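Local coordinates for serpin (Taeniopygia guttata, PDB 5HGC), which binds cortisol and, as a member of the serpin family, probably inhibits serine proteases, at residues S55-Q60 against I293-T298; Y207-F212 against Q266-L271; L271-F276 against H353-L358. One frame throughout, in Å; residues are numbered along the deposited sequence.

Interaction 1: residues S55-Q60 against I293-T298; sequences SATQSQ and IVDVFT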
# COMPACT_ATOMS: atom_id res chain seq x y z
N SER A 55 -8.08 25.62 6.22
CA SER A 55 -9.53 25.58 6.43
C SER A 55 -10.18 24.20 6.14
O SER A 55 -9.72 23.17 6.65
CB SER A 55 -10.21 26.74 5.65
OG SER A 55 -9.95 27.96 6.32
N ALA A 56 -11.22 24.20 5.31
CA ALA A 56 -12.04 23.02 5.11
C ALA A 56 -11.35 22.05 4.16
O ALA A 56 -11.57 20.83 4.26
CB ALA A 56 -13.42 23.40 4.59
N THR A 57 -10.54 22.59 3.24
CA THR A 57 -9.65 21.72 2.43
C THR A 57 -8.76 20.85 3.33
O THR A 57 -8.68 19.65 3.15
CB THR A 57 -8.80 22.52 1.46
OG1 THR A 57 -9.69 23.30 0.69
CG2 THR A 57 -8.04 21.59 0.47
N GLN A 58 -8.16 21.47 4.33
CA GLN A 58 -7.24 20.82 5.18
C GLN A 58 -7.93 19.82 6.13
O GLN A 58 -7.44 18.67 6.30
CB GLN A 58 -6.44 21.86 5.94
CG GLN A 58 -5.54 21.17 6.89
CD GLN A 58 -4.80 22.09 7.77
OE1 GLN A 58 -5.33 22.56 8.77
NE2 GLN A 58 -3.55 22.32 7.44
N SER A 59 -9.04 20.25 6.73
CA SER A 59 -9.82 19.45 7.68
C SER A 59 -10.37 18.18 7.00
O SER A 59 -10.34 17.10 7.61
CB SER A 59 -10.96 20.27 8.30
OG SER A 59 -12.11 20.29 7.45
N GLN A 60 -10.86 18.31 5.77
CA GLN A 60 -11.35 17.16 5.00
C GLN A 60 -10.25 16.16 4.66
O GLN A 60 -10.51 14.93 4.61
CB GLN A 60 -11.97 17.56 3.68
CG GLN A 60 -13.35 18.15 3.76
CD GLN A 60 -13.79 18.65 2.39
OE1 GLN A 60 -13.19 18.34 1.34
NE2 GLN A 60 -14.87 19.44 2.38
N ILE A 293 -13.06 13.52 0.88
CA ILE A 293 -12.00 14.48 0.53
C ILE A 293 -12.43 15.09 -0.79
O ILE A 293 -12.30 14.46 -1.85
CB ILE A 293 -10.60 13.85 0.41
CG1 ILE A 293 -10.22 13.05 1.65
CG2 ILE A 293 -9.56 14.95 0.23
CD1 ILE A 293 -9.02 12.13 1.42
N VAL A 294 -12.94 16.33 -0.72
CA VAL A 294 -13.72 16.92 -1.81
C VAL A 294 -13.11 18.18 -2.38
O VAL A 294 -12.79 18.22 -3.57
CB VAL A 294 -15.21 17.18 -1.38
CG1 VAL A 294 -15.98 18.00 -2.43
CG2 VAL A 294 -15.92 15.86 -1.05
N ASP A 295 -12.98 19.20 -1.52
CA ASP A 295 -12.60 20.56 -1.90
C ASP A 295 -11.24 20.65 -2.54
O ASP A 295 -11.04 21.50 -3.39
CB ASP A 295 -12.55 21.47 -0.67
CG ASP A 295 -13.91 21.62 0.03
OD1 ASP A 295 -14.94 21.04 -0.45
OD2 ASP A 295 -13.91 22.33 1.08
N VAL A 296 -10.32 19.77 -2.13
CA VAL A 296 -8.96 19.74 -2.65
C VAL A 296 -8.94 19.49 -4.16
O VAL A 296 -8.00 19.91 -4.87
CB VAL A 296 -8.06 18.71 -1.90
CG1 VAL A 296 -8.30 17.28 -2.35
CG2 VAL A 296 -6.59 19.09 -2.04
N PHE A 297 -9.96 18.81 -4.64
CA PHE A 297 -10.04 18.52 -6.07
C PHE A 297 -10.79 19.61 -6.88
O PHE A 297 -10.75 19.62 -8.11
CB PHE A 297 -10.61 17.13 -6.27
CG PHE A 297 -9.82 16.05 -5.60
CD1 PHE A 297 -8.56 15.69 -6.08
CD2 PHE A 297 -10.35 15.36 -4.49
CE1 PHE A 297 -7.85 14.67 -5.48
CE2 PHE A 297 -9.64 14.34 -3.89
CZ PHE A 297 -8.39 14.00 -4.38
N THR A 298 -11.41 20.55 -6.18
CA THR A 298 -12.31 21.49 -6.81
C THR A 298 -11.73 22.89 -6.76
O THR A 298 -10.68 23.16 -6.12
CB THR A 298 -13.72 21.46 -6.14
OG1 THR A 298 -13.67 22.01 -4.82
CG2 THR A 298 -14.30 20.05 -6.06
O HOH W 1 -10.28 18.78 0.79
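Gln60, on the second turn of helix 55-64, reaches across to the loop 293-298 and carries most of this contact. Its CB points toward the loop, with CG anti to the carbonyl carbon (chi1 -76°), and the chain then runs straight on to the amide. The amide oxygen OE1 takes two backbone N-H groups in succession. Val294 N lies 2.9 Å from Gln60 OE1, above the carbonyl plane, whereas Asp295 N, 3.0 Å from Gln60 OE1, sits in that plane on a lone pair. A water adds a third donor to OE1; it also donates to Thr57 O and accepts from Val296 N. At the other branch, Gln60 NE2 makes a weak hydrogen bond of 3.3 Å to Asp295 OD1, with amide and carboxylate planes 61° apart. In this serpin the helix thus holds the N-terminal start of the 3-10 turn 295-297, in the loop between helices 285-290 and 304-307. One turn back, Thr57 CG2, anti to its own backbone N, packs 3.7 Å from Val296 CB, while its OG1 is hydrogen-bonded to Asp302 N further along the same loop. Ala56 CB rests 3.7 Å from Asp295 OD2, and Ile293 CG1 lies 3.5 Å from Gln60 O.

Interaction 2: residues Y207-F212 against Q266-L271; sequences YQMGRF and QRFMNL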
# COMPACT_ATOMS: atom_id res chain seq x y z
N TYR A 207 6.62 -23.95 -2.90
CA TYR A 207 6.35 -24.99 -1.93
C TYR A 207 7.34 -24.92 -0.82
O TYR A 207 8.57 -24.75 -1.02
CB TYR A 207 6.42 -26.41 -2.54
CG TYR A 207 6.34 -27.48 -1.47
CD1 TYR A 207 5.11 -27.80 -0.87
CD2 TYR A 207 7.52 -28.15 -0.99
CE1 TYR A 207 5.01 -28.75 0.13
CE2 TYR A 207 7.43 -29.11 0.03
CZ TYR A 207 6.17 -29.41 0.59
OH TYR A 207 6.04 -30.30 1.65
N GLN A 208 6.82 -25.13 0.37
CA GLN A 208 7.63 -25.21 1.56
C GLN A 208 6.89 -26.03 2.62
O GLN A 208 5.65 -25.98 2.74
CB GLN A 208 7.86 -23.79 2.02
CG GLN A 208 8.98 -23.59 2.97
CD GLN A 208 8.90 -22.25 3.66
OE1 GLN A 208 9.35 -22.15 4.79
NE2 GLN A 208 8.31 -21.20 3.00
N MET A 209 7.64 -26.79 3.40
CA MET A 209 7.06 -27.53 4.54
C MET A 209 7.64 -27.02 5.85
O MET A 209 8.84 -26.91 5.96
CB MET A 209 7.34 -29.01 4.35
CG MET A 209 6.64 -29.92 5.35
SD MET A 209 6.98 -31.69 5.17
CE MET A 209 8.78 -31.77 5.44
N GLY A 210 6.82 -26.68 6.85
CA GLY A 210 7.38 -26.17 8.09
C GLY A 210 6.32 -25.54 8.94
O GLY A 210 5.17 -25.62 8.60
N ARG A 211 6.71 -24.96 10.08
CA ARG A 211 5.77 -24.35 11.01
C ARG A 211 5.47 -22.88 10.65
O ARG A 211 6.39 -22.06 10.63
CB ARG A 211 6.28 -24.46 12.46
CG ARG A 211 6.38 -25.88 12.98
CD ARG A 211 7.18 -26.01 14.26
NE ARG A 211 6.43 -25.39 15.33
CZ ARG A 211 6.88 -24.38 16.09
NH1 ARG A 211 8.12 -23.90 15.91
NH2 ARG A 211 6.09 -23.87 17.05
N PHE A 212 4.21 -22.56 10.36
CA PHE A 212 3.82 -21.20 10.05
C PHE A 212 2.65 -20.73 10.90
O PHE A 212 1.79 -21.54 11.29
CB PHE A 212 3.43 -21.13 8.59
CG PHE A 212 4.48 -21.68 7.68
CD1 PHE A 212 5.71 -21.03 7.51
CD2 PHE A 212 4.24 -22.84 6.97
CE1 PHE A 212 6.68 -21.56 6.66
CE2 PHE A 212 5.19 -23.37 6.09
CZ PHE A 212 6.43 -22.74 5.95
N GLN A 266 1.68 -21.23 15.54
CA GLN A 266 2.55 -22.01 14.64
C GLN A 266 1.98 -23.41 14.46
O GLN A 266 1.66 -24.07 15.44
CB GLN A 266 3.97 -22.08 15.19
CG GLN A 266 4.64 -20.72 15.32
CD GLN A 266 5.91 -20.60 14.53
OE1 GLN A 266 6.98 -20.92 15.04
NE2 GLN A 266 5.82 -20.09 13.28
N ARG A 267 1.79 -23.82 13.20
CA ARG A 267 1.28 -25.11 12.80
C ARG A 267 2.20 -25.66 11.72
O ARG A 267 2.54 -24.98 10.75
CB ARG A 267 -0.12 -24.92 12.23
CG ARG A 267 -1.02 -26.14 12.20
CD ARG A 267 -2.32 -25.77 11.53
NE ARG A 267 -3.33 -26.84 11.54
CZ ARG A 267 -4.22 -27.08 10.55
NH1 ARG A 267 -4.23 -26.36 9.42
NH2 ARG A 267 -5.08 -28.08 10.68
N PHE A 268 2.66 -26.90 11.89
CA PHE A 268 3.44 -27.54 10.84
C PHE A 268 2.51 -27.95 9.66
O PHE A 268 1.39 -28.47 9.85
CB PHE A 268 4.16 -28.73 11.41
CG PHE A 268 5.13 -29.36 10.47
CD1 PHE A 268 6.47 -28.93 10.44
CD2 PHE A 268 4.72 -30.40 9.63
CE1 PHE A 268 7.39 -29.54 9.57
CE2 PHE A 268 5.60 -31.00 8.76
CZ PHE A 268 6.95 -30.58 8.72
N MET A 269 2.96 -27.65 8.43
CA MET A 269 2.11 -27.76 7.23
C MET A 269 2.88 -27.79 5.94
O MET A 269 4.07 -27.39 5.86
CB MET A 269 1.08 -26.63 7.16
CG MET A 269 1.67 -25.25 6.97
SD MET A 269 0.47 -23.90 6.91
CE MET A 269 0.13 -23.69 8.65
N ASN A 270 2.16 -28.21 4.91
CA ASN A 270 2.60 -28.08 3.55
C ASN A 270 1.97 -26.83 3.00
O ASN A 270 0.72 -26.68 3.07
CB ASN A 270 2.13 -29.28 2.77
CG ASN A 270 2.81 -30.53 3.26
OD1 ASN A 270 4.04 -30.60 3.27
ND2 ASN A 270 2.03 -31.46 3.79
N LEU A 271 2.84 -25.93 2.52
CA LEU A 271 2.42 -24.60 2.07
C LEU A 271 2.76 -24.46 0.61
O LEU A 271 3.92 -24.69 0.20
CB LEU A 271 3.01 -23.46 2.90
CG LEU A 271 2.47 -22.06 2.59
CD1 LEU A 271 0.96 -21.87 2.78
CD2 LEU A 271 3.26 -21.03 3.41
O HOH W 2 4.14 -26.03 15.97
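Tyr207 and Asn270 lie side by side and point the same way, their ring and amide planes 22° apart, so that Tyr207 OH donates a 2.6 Å hydrogen bond to Asn270 OD1 from above the carbonyl plane. Met209 runs alongside Asn270 and crosses Phe268 obliquely. Its CG comes within 3.4 Å of Phe268 CZ, and the sulfur makes an oblique Met-aromatic contact. Phe268 is swung anti to its backbone N (chi1 -172°), which brings one face of the ring over Gly210 N, with Arg211 CG at its edge. The Arg211 guanidinium has the Gln266 amide over one face, the planes 70° apart, and a water accepts from Arg211 NE and bonds weakly to Gln266 O. On the sheet face that carries Phe212, Met269 and Leu271, Leu271 CD2 sits over the Phe212 ring in a CH-pi contact, 4.2 Å from its centroid, while Met269 CG meets the edge, 3.5 Å from Phe212 CD2. Between the two sets of side chains, six backbone hydrogen bonds join the antiparallel strands. Strand 265-283 pairs first with 211-217, then with 200-209, bridging the corner at Gly210 where the serpin chain turns from sheet C (200-209) into sheet B (211-217).

Interaction 3: residues L271-F276 against H353-L358; sequences LYFPKF and HPFLML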
# COMPACT_ATOMS: atom_id res chain seq x y z
N LEU A 271 2.84 -25.93 2.52
CA LEU A 271 2.42 -24.60 2.07
C LEU A 271 2.76 -24.46 0.61
O LEU A 271 3.92 -24.69 0.20
CB LEU A 271 3.01 -23.46 2.90
CG LEU A 271 2.47 -22.06 2.59
CD1 LEU A 271 0.96 -21.87 2.78
CD2 LEU A 271 3.26 -21.03 3.41
N TYR A 272 1.72 -24.12 -0.15
CA TYR A 272 1.82 -23.86 -1.54
C TYR A 272 1.38 -22.43 -1.77
O TYR A 272 0.27 -22.03 -1.39
CB TYR A 272 0.95 -24.83 -2.35
CG TYR A 272 1.48 -26.23 -2.39
CD1 TYR A 272 2.39 -26.63 -3.38
CD2 TYR A 272 1.07 -27.18 -1.44
CE1 TYR A 272 2.88 -27.93 -3.42
CE2 TYR A 272 1.55 -28.47 -1.48
CZ TYR A 272 2.46 -28.83 -2.47
OH TYR A 272 2.96 -30.11 -2.46
N PHE A 273 2.26 -21.66 -2.38
CA PHE A 273 2.02 -20.23 -2.56
C PHE A 273 2.59 -19.76 -3.87
O PHE A 273 3.71 -20.10 -4.16
CB PHE A 273 2.57 -19.41 -1.40
CG PHE A 273 2.08 -18.00 -1.41
CD1 PHE A 273 0.75 -17.72 -1.13
CD2 PHE A 273 2.93 -16.96 -1.76
CE1 PHE A 273 0.26 -16.43 -1.15
CE2 PHE A 273 2.46 -15.64 -1.81
CZ PHE A 273 1.11 -15.37 -1.50
N PRO A 274 1.84 -19.00 -4.67
CA PRO A 274 2.39 -18.68 -6.01
C PRO A 274 3.63 -17.71 -6.01
O PRO A 274 3.69 -16.80 -5.19
CB PRO A 274 1.20 -18.04 -6.72
CG PRO A 274 0.33 -17.51 -5.65
CD PRO A 274 0.48 -18.45 -4.50
N LYS A 275 4.62 -17.99 -6.86
CA LYS A 275 5.61 -17.02 -7.28
C LYS A 275 4.92 -16.12 -8.30
O LYS A 275 4.50 -16.60 -9.34
CB LYS A 275 6.81 -17.69 -7.93
CG LYS A 275 7.80 -16.73 -8.58
CD LYS A 275 8.99 -17.42 -9.23
CE LYS A 275 9.50 -16.62 -10.43
NZ LYS A 275 10.76 -17.22 -10.92
N PHE A 276 4.83 -14.83 -8.01
CA PHE A 276 4.17 -13.86 -8.88
C PHE A 276 4.64 -12.38 -8.64
O PHE A 276 5.41 -12.07 -7.70
CB PHE A 276 2.66 -13.99 -8.70
CG PHE A 276 2.15 -13.32 -7.45
CD1 PHE A 276 2.36 -13.89 -6.21
CD2 PHE A 276 1.48 -12.08 -7.52
CE1 PHE A 276 1.91 -13.28 -5.04
CE2 PHE A 276 0.99 -11.48 -6.34
CZ PHE A 276 1.21 -12.07 -5.11
N HIS A 353 -6.59 -20.41 -5.39
CA HIS A 353 -7.71 -19.66 -5.86
C HIS A 353 -7.60 -18.20 -5.27
O HIS A 353 -6.63 -17.91 -4.54
CB HIS A 353 -9.00 -20.44 -5.60
CG HIS A 353 -9.31 -20.65 -4.17
ND1 HIS A 353 -8.88 -21.76 -3.47
CD2 HIS A 353 -10.01 -19.89 -3.28
CE1 HIS A 353 -9.29 -21.68 -2.22
NE2 HIS A 353 -9.98 -20.56 -2.07
N PRO A 354 -8.51 -17.27 -5.61
CA PRO A 354 -8.21 -15.90 -5.20
C PRO A 354 -8.06 -15.69 -3.69
O PRO A 354 -8.78 -16.31 -2.89
CB PRO A 354 -9.43 -15.11 -5.71
CG PRO A 354 -9.90 -15.91 -6.87
CD PRO A 354 -9.78 -17.32 -6.35
N PHE A 355 -7.12 -14.80 -3.33
CA PHE A 355 -6.70 -14.55 -1.94
C PHE A 355 -6.27 -13.10 -1.73
O PHE A 355 -5.93 -12.42 -2.68
CB PHE A 355 -5.54 -15.47 -1.61
CG PHE A 355 -4.31 -15.24 -2.45
CD1 PHE A 355 -4.17 -15.84 -3.71
CD2 PHE A 355 -3.24 -14.43 -1.94
CE1 PHE A 355 -3.04 -15.62 -4.48
CE2 PHE A 355 -2.08 -14.27 -2.68
CZ PHE A 355 -1.98 -14.86 -3.96
N LEU A 356 -6.25 -12.66 -0.48
CA LEU A 356 -5.66 -11.41 -0.12
C LEU A 356 -4.23 -11.59 0.33
O LEU A 356 -3.88 -12.63 0.95
CB LEU A 356 -6.44 -10.76 1.01
CG LEU A 356 -7.95 -10.63 0.83
CD1 LEU A 356 -8.50 -9.76 1.94
CD2 LEU A 356 -8.28 -10.04 -0.52
N MET A 357 -3.39 -10.59 0.00
CA MET A 357 -2.07 -10.48 0.60
C MET A 357 -1.92 -9.10 1.31
O MET A 357 -2.06 -8.01 0.66
CB MET A 357 -0.99 -10.73 -0.42
CG MET A 357 0.37 -10.62 0.22
SD MET A 357 1.55 -11.23 -0.98
CE MET A 357 3.09 -11.45 -0.07
N LEU A 358 -1.70 -9.12 2.63
CA LEU A 358 -1.64 -7.86 3.39
C LEU A 358 -0.25 -7.78 4.02
O LEU A 358 0.17 -8.68 4.76
CB LEU A 358 -2.73 -7.76 4.45
CG LEU A 358 -4.11 -8.29 4.04
CD1 LEU A 358 -5.02 -8.31 5.26
CD2 LEU A 358 -4.72 -7.47 2.92
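Aromatic packing dominates this buried contact, in which the axes of strands 271-274 and 355-358 approach to 11.1 Å and cross at -84°, the two meeting through their side chains. Phe273 and Phe355 form an offset edge-to-face pair: the edge of Phe273 is directed at the face of Phe355, with centroids 5.3 Å apart and planes at 66°. The closest atoms are Phe273 CE1 and Phe355 CE2, at 3.5 Å. The torsions set up this meeting, because Phe273 has CG anti to the backbone N, while Phe355 takes the crowded position between the backbone N and the carbonyl carbon (chi1 63°). Phe276 brings its CE1 to the edge of the Phe355 ring, at 4.3 Å from Phe355 CZ. Phe351 adds edge-to-face contacts to both Phe273 and Phe355.

Sulfur-aromatic contacts form the second group. Met357 stretches out fully, all three torsions close to anti, and so delivers SD to the edges of two rings at once. Met357 SD is 4.2 Å from Phe273 CZ, and it stands at the same 4.2 Å from Phe276 CZ, so both Met-aromatic contacts are edge-on.

Apolar contact also comes from Pro274, which approaches Phe355 tip to tip, its CG 3.9 Å from Phe355 CZ. Within its own segment, Pro274 CD also lies over one face of the Phe273 ring.

Around this group, Leu237 on strand 233-240 touches Phe273 and Met357, and Val325 on strand 316-325 touches Phe273, Phe276 and Met357. The cluster is therefore a hydrophobic core between beta layers: strand 355-361 of serpin sheet B, beside 233-240, packs through its side chains almost at right angles on strand 265-283, where this passes from 200-209 of sheet C to 316-325 of sheet A.

Overall arrangement
Interactions 2 and 3 are neighbours, their centres about 14 Å apart, and they follow one another along strand 265-283, sharing Leu271. Tyr207 CD1 of interaction 2 packs 3.3 Å from Tyr272 CZ of interaction 3. The strand thus passes from backbone pairing with 207-212 to side-chain packing against 353-358. Interaction 1 lies on the opposite side of the chain's centre, about 48 Å from interaction 2 and 38 Å from interaction 3, measured between centres. In sequence, interaction 2 is nested within the loop closed by interaction 1, whereas interactions 1 and 3 interleave. The chain returns to each end from distant positions, so both ends of the one serpin domain are built from segments far apart in sequence.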